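Local coordinates for alkyl hydroperoxide reductase AhpD (Deinococcus radiodurans R1, PDB 6K40), which probably acts as a peroxiredoxin-type alkyl hydroperoxide reductase in antioxidant defence, at residues N45-Q50 against E55-W60; S87-C92 against Y135-T140; V118-A123 against A131-A136; P153-A156 against S160-A163. All coordinates share one frame; numbering follows the deposited sequence.

Contact 1 (N45-Q50 against E55-W60); sequences NVFRAQ and EQFLAW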
loop_
_atom_site.group_PDB
_atom_site.type_symbol
_atom_site.label_atom_id
_atom_site.label_comp_id
_atom_site.label_asym_id
_atom_site.label_seq_id
_atom_site.Cartn_x
_atom_site.Cartn_y
_atom_site.Cartn_z
ATOM N N ASN A 45 11.526 12.132 10.851
ATOM C CA ASN A 45 10.559 13.157 11.229
ATOM C C ASN A 45 9.779 12.787 12.485
ATOM O O ASN A 45 9.281 13.685 13.175
ATOM C CB ASN A 45 9.596 13.428 10.071
ATOM C CG ASN A 45 10.231 14.252 8.965
ATOM O OD1 ASN A 45 11.176 15.007 9.199
ATOM N ND2 ASN A 45 9.709 14.110 7.749
ATOM N N VAL A 46 9.653 11.495 12.795
ATOM C CA VAL A 46 9.005 11.110 14.045
ATOM C C VAL A 46 9.825 11.599 15.233
ATOM O O VAL A 46 9.270 12.041 16.247
ATOM C CB VAL A 46 8.768 9.588 14.093
ATOM C CG1 VAL A 46 10.088 8.817 14.072
ATOM C CG2 VAL A 46 7.945 9.224 15.322
ATOM N N PHE A 47 11.158 11.569 15.106
ATOM C CA PHE A 47 12.037 12.032 16.176
ATOM C C PHE A 47 11.837 13.511 16.467
ATOM O O PHE A 47 12.137 13.970 17.574
ATOM C CB PHE A 47 13.501 11.772 15.811
ATOM C CG PHE A 47 13.895 10.321 15.853
ATOM C CD1 PHE A 47 13.011 9.354 16.302
ATOM C CD2 PHE A 47 15.158 9.927 15.439
ATOM C CE1 PHE A 47 13.380 8.019 16.337
ATOM C CE2 PHE A 47 15.533 8.598 15.472
ATOM C CZ PHE A 47 14.642 7.642 15.923
ATOM N N ARG A 48 11.366 14.276 15.483
ATOM C CA ARG A 48 11.058 15.684 15.694
ATOM C C ARG A 48 9.638 15.876 16.208
ATOM O O ARG A 48 9.415 16.621 17.167
ATOM C CB ARG A 48 11.246 16.474 14.396
ATOM C CG ARG A 48 12.662 16.481 13.854
ATOM C CD ARG A 48 12.846 17.611 12.854
ATOM N NE ARG A 48 14.157 17.568 12.217
ATOM C CZ ARG A 48 15.268 18.059 12.757
ATOM N NH1 ARG A 48 15.235 18.637 13.949
ATOM N NH2 ARG A 48 16.417 17.974 12.100
ATOM N N ALA A 49 8.673 15.194 15.589
ATOM C CA ALA A 49 7.271 15.458 15.888
ATOM C C ALA A 49 6.865 14.889 17.243
ATOM O O ALA A 49 6.302 15.604 18.081
ATOM C CB ALA A 49 6.390 14.892 14.775
ATOM N N GLN A 50 7.133 13.601 17.478
ATOM C CA GLN A 50 6.680 12.970 18.711
ATOM C C GLN A 50 7.462 13.425 19.934
ATOM O O GLN A 50 7.032 13.152 21.060
ATOM C CB GLN A 50 6.776 11.453 18.575
ATOM C CG GLN A 50 5.778 10.689 19.418
ATOM C CD GLN A 50 5.805 9.206 19.126
ATOM O OE1 GLN A 50 5.698 8.788 17.972
ATOM N NE2 GLN A 50 5.952 8.398 20.169
ATOM N N GLU A 55 10.558 13.364 27.897
ATOM C CA GLU A 55 10.853 12.134 28.627
ATOM C C GLU A 55 9.982 10.982 28.147
ATOM O O GLU A 55 10.452 9.839 28.038
ATOM C CB GLU A 55 10.668 12.361 30.126
ATOM C CG GLU A 55 11.682 13.316 30.722
ATOM C CD GLU A 55 13.073 12.714 30.793
ATOM O OE1 GLU A 55 13.184 11.469 30.852
ATOM O OE2 GLU A 55 14.057 13.485 30.781
ATOM N N GLN A 56 8.713 11.266 27.845
ATOM C CA GLN A 56 7.845 10.237 27.291
ATOM C C GLN A 56 8.390 9.728 25.966
ATOM O O GLN A 56 8.418 8.516 25.721
ATOM C CB GLN A 56 6.425 10.777 27.118
ATOM C CG GLN A 56 5.680 10.986 28.422
ATOM C CD GLN A 56 4.357 11.695 28.224
ATOM O OE1 GLN A 56 4.019 12.103 27.112
ATOM N NE2 GLN A 56 3.598 11.849 29.303
ATOM N N PHE A 57 8.850 10.642 25.108
ATOM C CA PHE A 57 9.422 10.227 23.832
ATOM C C PHE A 57 10.678 9.389 24.029
ATOM O O PHE A 57 10.889 8.403 23.317
ATOM C CB PHE A 57 9.740 11.440 22.963
ATOM C CG PHE A 57 10.551 11.102 21.747
ATOM C CD1 PHE A 57 9.946 10.545 20.630
ATOM C CD2 PHE A 57 11.921 11.313 21.728
ATOM C CE1 PHE A 57 10.689 10.219 19.516
ATOM C CE2 PHE A 57 12.670 10.991 20.614
ATOM C CZ PHE A 57 12.053 10.444 19.508
ATOM N N LEU A 58 11.532 9.769 24.981
ATOM C CA LEU A 58 12.778 9.031 25.166
ATOM C C LEU A 58 12.513 7.628 25.698
ATOM O O LEU A 58 13.151 6.661 25.261
ATOM C CB LEU A 58 13.718 9.805 26.089
ATOM C CG LEU A 58 14.359 11.032 25.436
ATOM C CD1 LEU A 58 15.064 11.895 26.472
ATOM C CD2 LEU A 58 15.320 10.620 24.328
ATOM N N ALA A 59 11.561 7.488 26.623
ATOM C CA ALA A 59 11.193 6.151 27.086
ATOM C C ALA A 59 10.568 5.328 25.960
ATOM O O ALA A 59 10.892 4.138 25.788
ATOM C CB ALA A 59 10.240 6.255 28.274
ATOM N N TRP A 60 9.672 5.947 25.182
ATOM C CA TRP A 60 9.084 5.260 24.040
ATOM C C TRP A 60 10.160 4.776 23.081
ATOM O O TRP A 60 10.094 3.649 22.585
ATOM C CB TRP A 60 8.101 6.174 23.307
ATOM C CG TRP A 60 7.701 5.609 21.979
ATOM C CD1 TRP A 60 6.683 4.734 21.735
ATOM C CD2 TRP A 60 8.334 5.851 20.716
ATOM N NE1 TRP A 60 6.637 4.423 20.398
ATOM C CE2 TRP A 60 7.640 5.094 19.750
ATOM C CE3 TRP A 60 9.417 6.634 20.308
ATOM C CZ2 TRP A 60 7.995 5.099 18.404
ATOM C CZ3 TRP A 60 9.768 6.638 18.973
ATOM C CH2 TRP A 60 9.059 5.877 18.035
#

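Contact 2 (S87-C92 against Y135-T140); sequences SGLNRC and YAEKLT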
loop_
_atom_site.group_PDB
_atom_site.type_symbol
_atom_site.label_atom_id
_atom_site.label_comp_id
_atom_site.label_asym_id
_atom_site.label_seq_id
_atom_site.Cartn_x
_atom_site.Cartn_y
_atom_site.Cartn_z
ATOM N N SER A 87 0.927 -1.845 9.238
ATOM C CA SER A 87 0.800 -0.472 8.773
ATOM C C SER A 87 -0.080 -0.375 7.535
ATOM O O SER A 87 -0.812 0.608 7.376
ATOM C CB SER A 87 2.194 0.092 8.499
ATOM O OG SER A 87 2.976 0.046 9.679
ATOM N N GLY A 88 -0.035 -1.380 6.658
ATOM C CA GLY A 88 -0.964 -1.406 5.543
ATOM C C GLY A 88 -2.400 -1.581 5.994
ATOM O O GLY A 88 -3.311 -0.950 5.450
ATOM N N LEU A 89 -2.620 -2.426 7.003
ATOM C CA LEU A 89 -3.977 -2.645 7.494
ATOM C C LEU A 89 -4.549 -1.385 8.135
ATOM O O LEU A 89 -5.701 -1.016 7.879
ATOM C CB LEU A 89 -3.991 -3.801 8.491
ATOM C CG LEU A 89 -3.848 -5.179 7.860
ATOM C CD1 LEU A 89 -3.767 -6.234 8.943
ATOM C CD2 LEU A 89 -5.012 -5.443 6.911
ATOM N N ASN A 90 -3.763 -0.714 8.977
ATOM C CA ASN A 90 -4.225 0.509 9.620
ATOM C C ASN A 90 -4.113 1.728 8.716
ATOM O O ASN A 90 -4.611 2.800 9.083
ATOM C CB ASN A 90 -3.447 0.750 10.916
ATOM C CG ASN A 90 -3.802 -0.253 11.999
ATOM O OD1 ASN A 90 -4.970 -0.584 12.192
ATOM N ND2 ASN A 90 -2.791 -0.744 12.709
ATOM N N ARG A 91 -3.485 1.584 7.550
ATOM C CA ARG A 91 -3.353 2.668 6.577
ATOM C C ARG A 91 -2.607 3.860 7.170
ATOM O O ARG A 91 -3.079 4.998 7.141
ATOM C CB ARG A 91 -4.721 3.086 6.028
ATOM C CG ARG A 91 -5.400 1.989 5.232
ATOM C CD ARG A 91 -6.814 2.360 4.853
ATOM N NE ARG A 91 -6.852 3.450 3.884
ATOM C CZ ARG A 91 -7.937 4.170 3.624
ATOM N NH1 ARG A 91 -9.073 3.914 4.262
ATOM N NH2 ARG A 91 -7.889 5.147 2.726
ATOM N N CYS A 92 -1.422 3.590 7.707
ATOM C CA CYS A 92 -0.552 4.634 8.228
ATOM C C CYS A 92 0.571 4.887 7.229
ATOM O O CYS A 92 1.406 4.007 6.996
ATOM C CB CYS A 92 0.013 4.231 9.592
ATOM S SG CYS A 92 1.238 5.378 10.230
ATOM N N TYR A 135 -1.619 -14.141 11.569
ATOM C CA TYR A 135 -1.742 -13.784 12.977
ATOM C C TYR A 135 -1.718 -12.272 13.167
ATOM O O TYR A 135 -2.515 -11.723 13.939
ATOM C CB TYR A 135 -0.628 -14.451 13.786
ATOM C CG TYR A 135 -0.869 -14.418 15.277
ATOM C CD1 TYR A 135 -1.606 -15.416 15.904
ATOM C CD2 TYR A 135 -0.364 -13.386 16.056
ATOM C CE1 TYR A 135 -1.830 -15.386 17.269
ATOM C CE2 TYR A 135 -0.582 -13.348 17.420
ATOM C CZ TYR A 135 -1.314 -14.348 18.021
ATOM O OH TYR A 135 -1.533 -14.308 19.377
ATOM N N ALA A 136 -0.807 -11.581 12.476
ATOM C CA ALA A 136 -0.741 -10.128 12.581
ATOM C C ALA A 136 -2.041 -9.486 12.121
ATOM O O ALA A 136 -2.551 -8.559 12.764
ATOM C CB ALA A 136 0.438 -9.596 11.768
ATOM N N GLU A 137 -2.599 -9.973 11.010
ATOM C CA GLU A 137 -3.843 -9.409 10.506
ATOM C C GLU A 137 -4.984 -9.634 11.486
ATOM O O GLU A 137 -5.773 -8.717 11.750
ATOM C CB GLU A 137 -4.179 -10.008 9.142
ATOM C CG GLU A 137 -5.517 -9.548 8.590
ATOM C CD GLU A 137 -5.515 -9.425 7.081
ATOM O OE1 GLU A 137 -4.420 -9.422 6.482
ATOM O OE2 GLU A 137 -6.611 -9.325 6.495
ATOM N N LYS A 138 -5.088 -10.840 12.047
ATOM C CA LYS A 138 -6.164 -11.092 12.996
ATOM C C LYS A 138 -6.014 -10.228 14.243
ATOM O O LYS A 138 -6.997 -9.656 14.730
ATOM C CB LYS A 138 -6.220 -12.572 13.374
ATOM C CG LYS A 138 -7.578 -12.976 13.929
ATOM C CD LYS A 138 -7.543 -14.282 14.704
ATOM C CE LYS A 138 -8.770 -14.396 15.602
ATOM N NZ LYS A 138 -9.144 -15.802 15.908
ATOM N N LEU A 139 -4.789 -10.111 14.768
ATOM C CA LEU A 139 -4.575 -9.325 15.980
ATOM C C LEU A 139 -4.798 -7.838 15.735
ATOM O O LEU A 139 -5.196 -7.113 16.654
ATOM C CB LEU A 139 -3.171 -9.575 16.532
ATOM C CG LEU A 139 -2.841 -8.979 17.907
ATOM C CD1 LEU A 139 -3.862 -9.401 18.952
ATOM C CD2 LEU A 139 -1.441 -9.374 18.345
ATOM N N THR A 140 -4.556 -7.368 14.509
ATOM C CA THR A 140 -4.803 -5.965 14.198
ATOM C C THR A 140 -6.289 -5.686 14.008
ATOM O O THR A 140 -6.808 -4.691 14.531
ATOM C CB THR A 140 -4.027 -5.555 12.945
ATOM O OG1 THR A 140 -2.623 -5.716 13.175
ATOM C CG2 THR A 140 -4.311 -4.098 12.592
HETATM O O HOH W 1 -6.438 -1.863 14.114
#

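Contact 3 (V118-A123 against A131-A136); sequences VNWRQA and AMCAYA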
loop_
_atom_site.group_PDB
_atom_site.type_symbol
_atom_site.label_atom_id
_atom_site.label_comp_id
_atom_site.label_asym_id
_atom_site.label_seq_id
_atom_site.Cartn_x
_atom_site.Cartn_y
_atom_site.Cartn_z
ATOM N N VAL A 118 0.352 -4.672 0.501
ATOM C CA VAL A 118 -1.032 -4.589 0.048
ATOM C C VAL A 118 -1.817 -5.780 0.580
ATOM O O VAL A 118 -2.820 -5.613 1.284
ATOM C CB VAL A 118 -1.104 -4.520 -1.489
ATOM C CG1 VAL A 118 -2.545 -4.564 -1.955
ATOM C CG2 VAL A 118 -0.410 -3.266 -1.992
ATOM N N ASN A 119 -1.368 -6.989 0.253
ATOM C CA ASN A 119 -2.074 -8.199 0.665
ATOM C C ASN A 119 -1.070 -9.338 0.724
ATOM O O ASN A 119 -0.590 -9.796 -0.317
ATOM C CB ASN A 119 -3.214 -8.532 -0.295
ATOM C CG ASN A 119 -4.278 -9.399 0.347
ATOM O OD1 ASN A 119 -3.999 -10.164 1.274
ATOM N ND2 ASN A 119 -5.505 -9.287 -0.144
ATOM N N TRP A 120 -0.761 -9.796 1.938
ATOM C CA TRP A 120 0.173 -10.903 2.101
ATOM C C TRP A 120 -0.344 -12.191 1.469
ATOM O O TRP A 120 0.459 -13.074 1.146
ATOM C CB TRP A 120 0.462 -11.119 3.590
ATOM C CG TRP A 120 -0.772 -11.369 4.388
ATOM C CD1 TRP A 120 -1.524 -10.443 5.041
ATOM C CD2 TRP A 120 -1.411 -12.634 4.606
ATOM N NE1 TRP A 120 -2.591 -11.050 5.659
ATOM C CE2 TRP A 120 -2.545 -12.396 5.404
ATOM C CE3 TRP A 120 -1.132 -13.944 4.205
ATOM C CZ2 TRP A 120 -3.398 -13.419 5.812
ATOM C CZ3 TRP A 120 -1.978 -14.955 4.608
ATOM C CH2 TRP A 120 -3.098 -14.689 5.404
ATOM N N ARG A 121 -1.663 -12.320 1.288
ATOM C CA ARG A 121 -2.213 -13.505 0.636
ATOM C C ARG A 121 -1.783 -13.597 -0.820
ATOM O O ARG A 121 -1.723 -14.700 -1.379
ATOM C CB ARG A 121 -3.738 -13.503 0.721
ATOM C CG ARG A 121 -4.293 -13.602 2.126
ATOM C CD ARG A 121 -5.784 -13.300 2.143
ATOM N NE ARG A 121 -6.290 -13.108 3.499
ATOM C CZ ARG A 121 -6.250 -11.952 4.152
ATOM N NH1 ARG A 121 -5.726 -10.877 3.573
ATOM N NH2 ARG A 121 -6.735 -11.870 5.384
ATOM N N GLN A 122 -1.480 -12.461 -1.450
ATOM C CA GLN A 122 -1.094 -12.423 -2.852
ATOM C C GLN A 122 0.404 -12.223 -3.029
ATOM O O GLN A 122 0.846 -11.748 -4.081
ATOM C CB GLN A 122 -1.868 -11.328 -3.583
ATOM C CG GLN A 122 -3.369 -11.518 -3.534
ATOM C CD GLN A 122 -4.121 -10.256 -3.875
ATOM O OE1 GLN A 122 -3.590 -9.365 -4.531
ATOM N NE2 GLN A 122 -5.367 -10.170 -3.429
ATOM N N ALA A 123 1.192 -12.582 -2.025
ATOM C CA ALA A 123 2.637 -12.618 -2.135
ATOM C C ALA A 123 3.088 -14.068 -2.052
ATOM O O ALA A 123 2.346 -14.945 -1.600
ATOM C CB ALA A 123 3.305 -11.789 -1.032
ATOM N N ALA A 131 1.894 -17.760 8.276
ATOM C CA ALA A 131 1.324 -17.855 9.617
ATOM C C ALA A 131 1.482 -16.542 10.371
ATOM O O ALA A 131 0.538 -16.059 11.010
ATOM C CB ALA A 131 1.975 -19.004 10.387
ATOM N N MET A 132 2.676 -15.948 10.308
ATOM C CA MET A 132 2.915 -14.695 11.016
ATOM C C MET A 132 2.036 -13.579 10.470
ATOM O O MET A 132 1.516 -12.761 11.237
ATOM C CB MET A 132 4.396 -14.323 10.937
ATOM C CG MET A 132 5.290 -15.233 11.767
ATOM S SD MET A 132 7.047 -14.857 11.631
ATOM C CE MET A 132 7.154 -13.389 12.656
ATOM N N CYS A 133 1.823 -13.548 9.149
ATOM C CA CYS A 133 1.028 -12.474 8.562
ATOM C C CYS A 133 -0.452 -12.649 8.869
ATOM O O CYS A 133 -1.149 -11.670 9.156
ATOM C CB CYS A 133 1.250 -12.418 7.048
ATOM S SG CYS A 133 2.844 -11.748 6.511
ATOM N N ALA A 134 -0.942 -13.889 8.849
ATOM C CA ALA A 134 -2.327 -14.140 9.236
ATOM C C ALA A 134 -2.560 -13.776 10.694
ATOM O O ALA A 134 -3.580 -13.163 11.036
ATOM C CB ALA A 134 -2.690 -15.605 8.984
ATOM N N TYR A 135 -1.619 -14.141 11.569
ATOM C CA TYR A 135 -1.742 -13.784 12.977
ATOM C C TYR A 135 -1.718 -12.272 13.167
ATOM O O TYR A 135 -2.515 -11.723 13.939
ATOM C CB TYR A 135 -0.628 -14.451 13.786
ATOM C CG TYR A 135 -0.869 -14.418 15.277
ATOM C CD1 TYR A 135 -1.606 -15.416 15.904
ATOM C CD2 TYR A 135 -0.364 -13.386 16.056
ATOM C CE1 TYR A 135 -1.830 -15.386 17.269
ATOM C CE2 TYR A 135 -0.582 -13.348 17.420
ATOM C CZ TYR A 135 -1.314 -14.348 18.021
ATOM O OH TYR A 135 -1.533 -14.308 19.377
ATOM N N ALA A 136 -0.807 -11.581 12.476
ATOM C CA ALA A 136 -0.741 -10.128 12.581
ATOM C C ALA A 136 -2.041 -9.486 12.121
ATOM O O ALA A 136 -2.551 -8.559 12.764
ATOM C CB ALA A 136 0.438 -9.596 11.768
#

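Contact 4 (P153-A156 against S160-A163); sequences PLRA and SDEA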
loop_
_atom_site.group_PDB
_atom_site.type_symbol
_atom_site.label_atom_id
_atom_site.label_comp_id
_atom_site.label_asym_id
_atom_site.label_seq_id
_atom_site.Cartn_x
_atom_site.Cartn_y
_atom_site.Cartn_z
ATOM N N PRO A 153 -0.403 -22.322 14.526
ATOM C CA PRO A 153 0.451 -22.179 13.330
ATOM C C PRO A 153 1.825 -21.614 13.643
ATOM O O PRO A 153 2.829 -22.091 13.097
ATOM C CB PRO A 153 -0.364 -21.237 12.432
ATOM C CG PRO A 153 -1.773 -21.386 12.904
ATOM C CD PRO A 153 -1.663 -21.568 14.380
ATOM N N LEU A 154 1.894 -20.611 14.524
ATOM C CA LEU A 154 3.179 -20.028 14.896
ATOM C C LEU A 154 4.116 -21.085 15.464
ATOM O O LEU A 154 5.300 -21.138 15.107
ATOM C CB LEU A 154 2.968 -18.893 15.899
ATOM C CG LEU A 154 2.072 -17.738 15.437
ATOM C CD1 LEU A 154 1.957 -16.669 16.519
ATOM C CD2 LEU A 154 2.582 -17.132 14.135
ATOM N N ARG A 155 3.606 -21.937 16.355
ATOM C CA ARG A 155 4.423 -23.023 16.881
ATOM C C ARG A 155 4.752 -24.048 15.802
ATOM O O ARG A 155 5.829 -24.654 15.838
ATOM C CB ARG A 155 3.715 -23.689 18.062
ATOM C CG ARG A 155 3.658 -22.810 19.301
ATOM C CD ARG A 155 3.269 -23.595 20.544
ATOM N NE ARG A 155 3.471 -22.800 21.752
ATOM C CZ ARG A 155 2.489 -22.346 22.525
ATOM N NH1 ARG A 155 1.227 -22.607 22.219
ATOM N NH2 ARG A 155 2.772 -21.627 23.603
ATOM N N ALA A 156 3.862 -24.239 14.823
ATOM C CA ALA A 156 4.169 -25.168 13.741
ATOM C C ALA A 156 5.293 -24.638 12.863
ATOM O O ALA A 156 5.995 -25.421 12.214
ATOM C CB ALA A 156 2.920 -25.443 12.904
ATOM N N SER A 160 9.610 -20.145 19.072
ATOM C CA SER A 160 9.620 -20.369 20.507
ATOM C C SER A 160 8.642 -19.419 21.195
ATOM O O SER A 160 8.137 -18.461 20.602
ATOM C CB SER A 160 11.031 -20.187 21.067
ATOM O OG SER A 160 11.443 -18.836 20.979
ATOM N N ASP A 161 8.379 -19.695 22.474
ATOM C CA ASP A 161 7.504 -18.822 23.249
ATOM C C ASP A 161 8.072 -17.412 23.339
ATOM O O ASP A 161 7.325 -16.428 23.280
ATOM C CB ASP A 161 7.286 -19.409 24.643
ATOM C CG ASP A 161 6.321 -20.581 24.636
ATOM O OD1 ASP A 161 5.982 -21.062 23.533
ATOM O OD2 ASP A 161 5.906 -21.022 25.730
ATOM N N GLU A 162 9.394 -17.293 23.464
ATOM C CA GLU A 162 10.020 -15.974 23.478
ATOM C C GLU A 162 9.811 -15.255 22.148
ATOM O O GLU A 162 9.496 -14.059 22.120
ATOM C CB GLU A 162 11.507 -16.111 23.804
ATOM C CG GLU A 162 11.794 -16.489 25.258
ATOM C CD GLU A 162 11.634 -17.980 25.534
ATOM O OE1 GLU A 162 11.581 -18.769 24.566
ATOM O OE2 GLU A 162 11.560 -18.364 26.720
ATOM N N ALA A 163 9.972 -15.973 21.034
ATOM C CA ALA A 163 9.735 -15.373 19.727
ATOM C C ALA A 163 8.266 -15.012 19.543
ATOM O O ALA A 163 7.943 -14.002 18.910
ATOM C CB ALA A 163 10.199 -16.318 18.620
HETATM O O HOH W 2 6.190 -21.986 21.266
#

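Contact 1 (N45-Q50 against E55-W60)
V46 opens the contact with two groups. Its CG2 lies 4.5 Å from W60 CH2, a loose apolar touch. Its carbonyl O is 4.0 Å from F57 CE1, and the same O accepts the backbone N-H of Q50 inside the segment. F47 comes next and carries the aromatic part. Its CD1 sits 3.5 Å from F57 CZ, at the edge of the F57 ring and near its plane. The two ring planes are steeply inclined and the side chains cross at about a right angle. Q50 closes the segment and reaches across to W60. Its CG is anti to the backbone N (chi1 -152°), and the chain runs on extended, which carries the amide over the indole of W60. NE2 stands 3.5 Å from W60 CD2, over the centre of one ring face. The amide plane is turned 56° from the indole, so the two do not lie flat together. Nearer the backbone, Q50 CB is 3.9 Å from F57 CD1, and Q50 O is 3.7 Å from F57 CB. No hydrogen bond crosses the contact. M173, M176 and T177 of helix 161-184 also touch W60. Helices 45-49 and 55-60 run nearly antiparallel, at 147°, with a closest axis approach of 11.1 Å. This is a near-antiparallel helical hairpin within the all-helical AhpD-like fold, closed by aromatic side chains and one amide-over-indole contact.

Contact 2 (S87-C92 against Y135-T140)
L89 and E137 mark the closest backbone approach, with their CA atoms 7.4 Å apart where the end of helix 76-90 meets helix 127-141. The first helix stops in a Schellman motif: R91 has positive phi, C92 N bonds to S87 O, and R91 N bonds weakly to G88 O. Both helices belong to the all-helical carboxymuconolactone decarboxylase (AhpD-like) fold.

L89 supplies most of the apolar contact. Its CG is anti to the carbonyl carbon (chi1 -74°), which carries CD1 onto the backbone of the facing helix, 3.5 Å from E137 CA. CD2 lies beside the carboxylate end, 4.0 Å from E137 CD. The L89 and E137 side chains cross at about a right angle. The polar end of E137 looks to other partners: OE1 takes W120 NE1, and OE2 pairs with R121 NH2. R91 of the second subunit also forms salt bridges with this carboxylate, which places the glutamate at the dimer interface.

N90 and T140 approach from opposite directions. The methyl CG2 of T140 packs against the amide, 3.6 Å from N90 OD1. N90 ND2 is bonded to N178 and N175 of helix 161-184. T140 OG1 bonds back to A136 O at 2.9 Å. T140 N reaches that same oxygen from the other face of its carbonyl plane, so two donors grip it. A water bridges the two segments, 2.7 Å from N90 OD1 and 2.9 Å from T140 O.

Contact 3 (V118-A123 against A131-A136)
W120 lays one face of its indole on helix 127-141. Its CB starts the contact, 3.8 Å from C133 SG. CG comes next, 3.5 Å from C133 CB. That CB carbon of C133 stands over the five-membered ring, 23° off the normal, in a CH-pi contact. The sulfur is further from the ring and oblique to it. W120 CG lies between the backbone N and the carbonyl carbon (chi1 57°), which turns the indole flat along the helix. The loop 118-123 thus folds back on the helix that follows it, within the helical carboxymuconolactone decarboxylase family fold. Further out, NE1 passes 3.8 Å from C133 O but makes its hydrogen bond to E137 OE1. At the far rim, CZ2 is 3.7 Å from A134 CA, and CH2 is 3.7 Å from A134 CB.

R121 covers the opposite face. Its CG lies toward the rim, and its guanidinium plane sits over W120 CZ2. N119 OD1 accepts two bonds from this arginine. It takes R121 N in an Asx turn and R121 NH1 at 3.0 Å, the two donors coming from opposite faces of its plane. N119 ND2 bonds to R91 O of the second subunit.

Contact 4 (P153-A156 against S160-A163)
R155 and D161 both hold CG anti to the carbonyl carbon (chi1 -70° and -76°), and the arginine chain then runs extended to NE, which carries the guanidinium across to the carboxylate. The bond between them is a salt bridge with one hydrogen bond, R155 NH2 to D161 OD1, 3.3 Å long. The N-H points fairly straight at the oxygen, with an angle of 159°. D161 OD1 lies near the guanidinium plane, at its edge. From the acid's side the approach is less regular, because NH2 meets OD1 from above the carboxylate plane. The two flat groups are therefore twisted against each other rather than paired side by side. A water completes a second route: it accepts from R155 NE at 2.9 Å and donates to D161 OD1. Both residues are exposed. Beside them, S160 is the N-cap of helix 161-184, and its OG accepts from A163 N at 3.2 Å. L154 packs on M132 and Y135 of helix 127-141. The arrangement is a short loop joining helix 151-156 to helix 161-184, with an N-capped second helix and a surface salt bridge across the turn.

Contact 1 closes before the others open. It lies alone at one end of the molecule. Its centre is 23 Å from that of contact 2, about 30 Å from that of contact 3 and about 32 Å from that of contact 4. Contacts 3 and 4 lie on the opposite side of the chain's centre from it. Contacts 2 and 3 overlap along the chain and both end on helix 127-141. Their centres are 9 Å apart, they share Y135 and A136, and both touch the second subunit, so helix 127-141 packs within the chain and also reaches the other copy. Contact 4 comes last, 17 Å from contact 3 between centres. It rests on the same helix, where P153 meets A131.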